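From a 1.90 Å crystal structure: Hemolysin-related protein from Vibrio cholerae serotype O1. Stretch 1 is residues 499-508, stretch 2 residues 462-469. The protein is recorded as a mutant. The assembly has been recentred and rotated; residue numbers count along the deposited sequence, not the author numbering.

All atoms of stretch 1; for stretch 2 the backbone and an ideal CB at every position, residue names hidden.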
# COMPACT_ATOMS: atom_id res chain seq x y z
N MET A 499 -24.30 -1.22 4.54
CA MET A 499 -22.97 -1.45 3.99
C MET A 499 -23.15 -1.79 2.52
O MET A 499 -24.08 -2.51 2.15
CB MET A 499 -22.26 -2.58 4.74
CG MET A 499 -20.88 -2.93 4.20
SD MET A 499 -20.93 -4.07 2.78
CE MET A 499 -19.23 -3.98 2.23
N ARG A 500 -22.29 -1.23 1.67
CA ARG A 500 -22.40 -1.47 0.24
C ARG A 500 -21.04 -1.73 -0.38
O ARG A 500 -20.00 -1.31 0.14
CB ARG A 500 -23.08 -0.28 -0.47
CG ARG A 500 -24.55 -0.11 -0.09
CD ARG A 500 -25.19 1.06 -0.82
NE ARG A 500 -24.59 2.33 -0.42
CZ ARG A 500 -24.78 3.48 -1.06
NH1 ARG A 500 -25.54 3.52 -2.14
NH2 ARG A 500 -24.19 4.59 -0.61
N ILE A 501 -21.07 -2.44 -1.51
CA ILE A 501 -19.89 -2.69 -2.34
C ILE A 501 -20.08 -1.91 -3.63
O ILE A 501 -21.11 -2.05 -4.30
CB ILE A 501 -19.71 -4.19 -2.61
CG1 ILE A 501 -19.60 -4.96 -1.29
CG2 ILE A 501 -18.48 -4.43 -3.50
CD1 ILE A 501 -19.73 -6.46 -1.47
N LEU A 502 -19.09 -1.10 -3.98
CA LEU A 502 -19.14 -0.24 -5.15
C LEU A 502 -18.08 -0.66 -6.17
O LEU A 502 -16.95 -0.99 -5.81
CB LEU A 502 -18.93 1.22 -4.78
CG LEU A 502 -19.81 1.78 -3.66
CD1 LEU A 502 -19.52 3.25 -3.43
CD2 LEU A 502 -21.30 1.57 -3.97
N ASP A 503 -18.45 -0.60 -7.44
CA ASP A 503 -17.50 -0.86 -8.52
C ASP A 503 -16.41 0.20 -8.51
O ASP A 503 -16.69 1.40 -8.40
CB ASP A 503 -18.24 -0.88 -9.85
CG ASP A 503 -17.31 -1.09 -11.03
OD1 ASP A 503 -16.73 -2.19 -11.14
OD2 ASP A 503 -17.18 -0.16 -11.85
N GLY A 504 -15.16 -0.24 -8.60
CA GLY A 504 -14.05 0.69 -8.53
C GLY A 504 -14.04 1.70 -9.66
O GLY A 504 -13.72 2.88 -9.45
N GLN A 505 -14.39 1.26 -10.87
CA GLN A 505 -14.26 2.13 -12.03
C GLN A 505 -15.42 3.11 -12.17
O GLN A 505 -15.23 4.20 -12.72
CB GLN A 505 -14.17 1.28 -13.30
CG GLN A 505 -12.85 0.55 -13.46
CD GLN A 505 -12.81 -0.34 -14.69
OE1 GLN A 505 -12.31 0.05 -15.74
NE2 GLN A 505 -13.34 -1.55 -14.55
N THR A 506 -16.61 2.76 -11.67
CA THR A 506 -17.82 3.52 -11.96
C THR A 506 -18.65 3.88 -10.73
O THR A 506 -19.55 4.71 -10.85
CB THR A 506 -18.74 2.74 -12.91
OG1 THR A 506 -19.27 1.60 -12.21
CG2 THR A 506 -17.98 2.29 -14.16
N GLY A 507 -18.40 3.26 -9.58
CA GLY A 507 -19.23 3.48 -8.42
C GLY A 507 -20.54 2.71 -8.41
O GLY A 507 -21.29 2.81 -7.44
N ARG A 508 -20.83 1.93 -9.45
CA ARG A 508 -22.07 1.16 -9.49
C ARG A 508 -22.19 0.30 -8.23
O ARG A 508 -21.23 -0.36 -7.82
CB ARG A 508 -22.10 0.28 -10.74
CG ARG A 508 -23.40 -0.49 -10.91
CD ARG A 508 -23.38 -1.37 -12.16
NE ARG A 508 -22.68 -2.64 -11.94
CZ ARG A 508 -23.22 -3.69 -11.32
NH1 ARG A 508 -24.46 -3.63 -10.86
NH2 ARG A 508 -22.50 -4.80 -11.16
N UNK A 462 -11.95 13.97 -10.34
CA UNK A 462 -12.99 13.12 -9.77
C UNK A 462 -13.53 12.18 -10.84
O UNK A 462 -13.94 12.62 -11.92
CB UNK A 462 -14.12 13.96 -9.18
N UNK A 463 -13.53 10.89 -10.53
CA UNK A 463 -14.01 9.88 -11.47
C UNK A 463 -15.49 9.62 -11.29
O UNK A 463 -16.23 9.50 -12.28
CB UNK A 463 -13.23 8.58 -11.30
N UNK A 464 -15.95 9.48 -10.05
CA UNK A 464 -17.36 9.29 -9.77
C UNK A 464 -17.66 9.70 -8.33
O UNK A 464 -16.76 9.87 -7.51
CB UNK A 464 -17.77 7.84 -10.02
N UNK A 465 -18.96 9.89 -8.06
CA UNK A 465 -19.47 10.24 -6.74
C UNK A 465 -20.77 9.47 -6.50
O UNK A 465 -21.65 9.47 -7.36
CB UNK A 465 -19.69 11.75 -6.62
N UNK A 466 -20.88 8.83 -5.34
CA UNK A 466 -22.05 8.02 -5.00
C UNK A 466 -22.63 8.53 -3.69
O UNK A 466 -21.95 8.52 -2.66
CB UNK A 466 -21.69 6.54 -4.90
N UNK A 467 -23.88 8.96 -3.73
CA UNK A 467 -24.53 9.49 -2.54
C UNK A 467 -24.50 8.45 -1.43
O UNK A 467 -24.75 7.27 -1.65
CB UNK A 467 -25.97 9.91 -2.85
N UNK A 468 -24.18 8.93 -0.22
CA UNK A 468 -23.93 8.06 0.93
C UNK A 468 -24.16 8.91 2.17
O UNK A 468 -23.34 9.79 2.48
CB UNK A 468 -22.52 7.46 0.91
N UNK A 469 -25.27 8.67 2.87
CA UNK A 469 -25.73 9.54 3.96
C UNK A 469 -24.84 9.39 5.18
O UNK A 469 -24.90 8.39 5.89
CB UNK A 469 -27.18 9.22 4.33

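Position 462 begins the strand, and nothing of stretch 1 lies within 5.5 Å of its ideal CB. The contact therefore sets no demand here, and a long polar chain is as suitable as any; the residue is Lys-462.

At position 463 the CA-to-CB bond points toward stretch 1, but the nearest atom to the ideal CB is Gln-505 O, 5.0 Å away. A side chain reaching at least one atom beyond CB could touch the turn, and a medium or longer one would suit; the contact makes no stronger demand. Val-463 does so lightly, its CG1 lying 3.7 Å from Gln-505 O.

Position 464 faces the turn formed by residues 503-507. Its ideal CB is 3.7 Å from Thr-506 O, and beyond it lie backbone carbonyls and the bare CA of Gly-507. A flat side chain would fit over the glycine, and one with a donor could use a carbonyl; a histidine, tyrosine or tryptophan might be considered. Trp-464, with chi1 in the p well, meets both conditions. Its NE1 donates to Gly-504 O at 2.8 Å and 172°, nearly linear, while Gly-507 CA sits over the face of the six-membered ring, 3.5 Å from its centroid. This closeness depends on glycine: a CB at 507 would lie 2.7 Å from Trp-464 CE3. The far end of the indole meets Leu-502, with Trp-464 CH2 3.8 Å from Leu-502 CD1.

Position 465 points away, as alternation along a strand predicts, so a polar residue is acceptable. Ser-465 hydrogen-bonds elsewhere in the structure.

Position 466 points toward stretch 1 again, its ideal CB 4.2 Å from Leu-502 CD1 and 4.5 Å from Gly-507 O. An apolar side chain of moderate size suits this place, and the beta-branched valine or isoleucine would also favor the extended backbone; threonine shares that shape but adds a hydroxyl. Val-466 packs its CB against Leu-502 CD1 at 4.2 Å and brings CG2 to 3.4 Å from Gly-507 O.

Position 467 points away, so stretch 1 hardly restricts its side chain, and Ala-467 is small. Its backbone matters more: Arg-500 NH2 donates to Ala-467 O at 2.9 Å, and water 1 links that oxygen to Arg-500 NH1.

At position 468 the ideal CB is 3.7 Å from Arg-500 NH2. A short side chain bearing an acceptor is called for, and asparagine, aspartate or serine could supply one. Asn-468 OD1 accepts from Arg-500 NH2 at 2.8 Å, near the guanidinium plane, and water 2 bridges OD1 to Arg-500 NE.

Position 469 points sideways with no part of stretch 1 near its CB, leaving the choice open; Asp-469 turns its carboxylate away.

Stretch 2 462-469: KVWSVAND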
# COMPACT_ATOMS: atom_id res chain seq x y z
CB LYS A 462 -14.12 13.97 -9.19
CG LYS A 462 -15.17 13.15 -8.44
CD LYS A 462 -15.98 14.01 -7.50
CE LYS A 462 -16.95 14.89 -8.26
NZ LYS A 462 -17.38 16.07 -7.43
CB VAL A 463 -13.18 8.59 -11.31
CG1 VAL A 463 -13.61 7.55 -12.34
CG2 VAL A 463 -11.69 8.88 -11.42
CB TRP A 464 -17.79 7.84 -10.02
CG TRP A 464 -16.99 6.73 -9.36
CD1 TRP A 464 -16.07 5.93 -9.96
CD2 TRP A 464 -17.10 6.26 -8.00
NE1 TRP A 464 -15.58 5.00 -9.06
CE2 TRP A 464 -16.20 5.18 -7.85
CE3 TRP A 464 -17.86 6.65 -6.90
CZ2 TRP A 464 -16.05 4.49 -6.65
CZ3 TRP A 464 -17.70 5.96 -5.69
CH2 TRP A 464 -16.80 4.90 -5.58
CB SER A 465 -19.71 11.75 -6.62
OG SER A 465 -20.34 12.09 -5.40
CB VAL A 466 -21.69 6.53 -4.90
CG1 VAL A 466 -22.83 5.74 -4.28
CG2 VAL A 466 -21.36 5.99 -6.29
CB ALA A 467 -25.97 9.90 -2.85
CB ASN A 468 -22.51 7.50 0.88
CG ASN A 468 -22.26 6.39 1.89
OD1 ASN A 468 -22.77 5.27 1.75
ND2 ASN A 468 -21.46 6.70 2.91
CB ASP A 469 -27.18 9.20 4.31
CG ASP A 469 -27.65 9.82 5.64
OD1 ASP A 469 -26.98 10.75 6.17
OD2 ASP A 469 -28.70 9.38 6.17
O HOH W 1 -26.27 6.02 -3.51
O HOH W 2 -23.46 2.64 2.20
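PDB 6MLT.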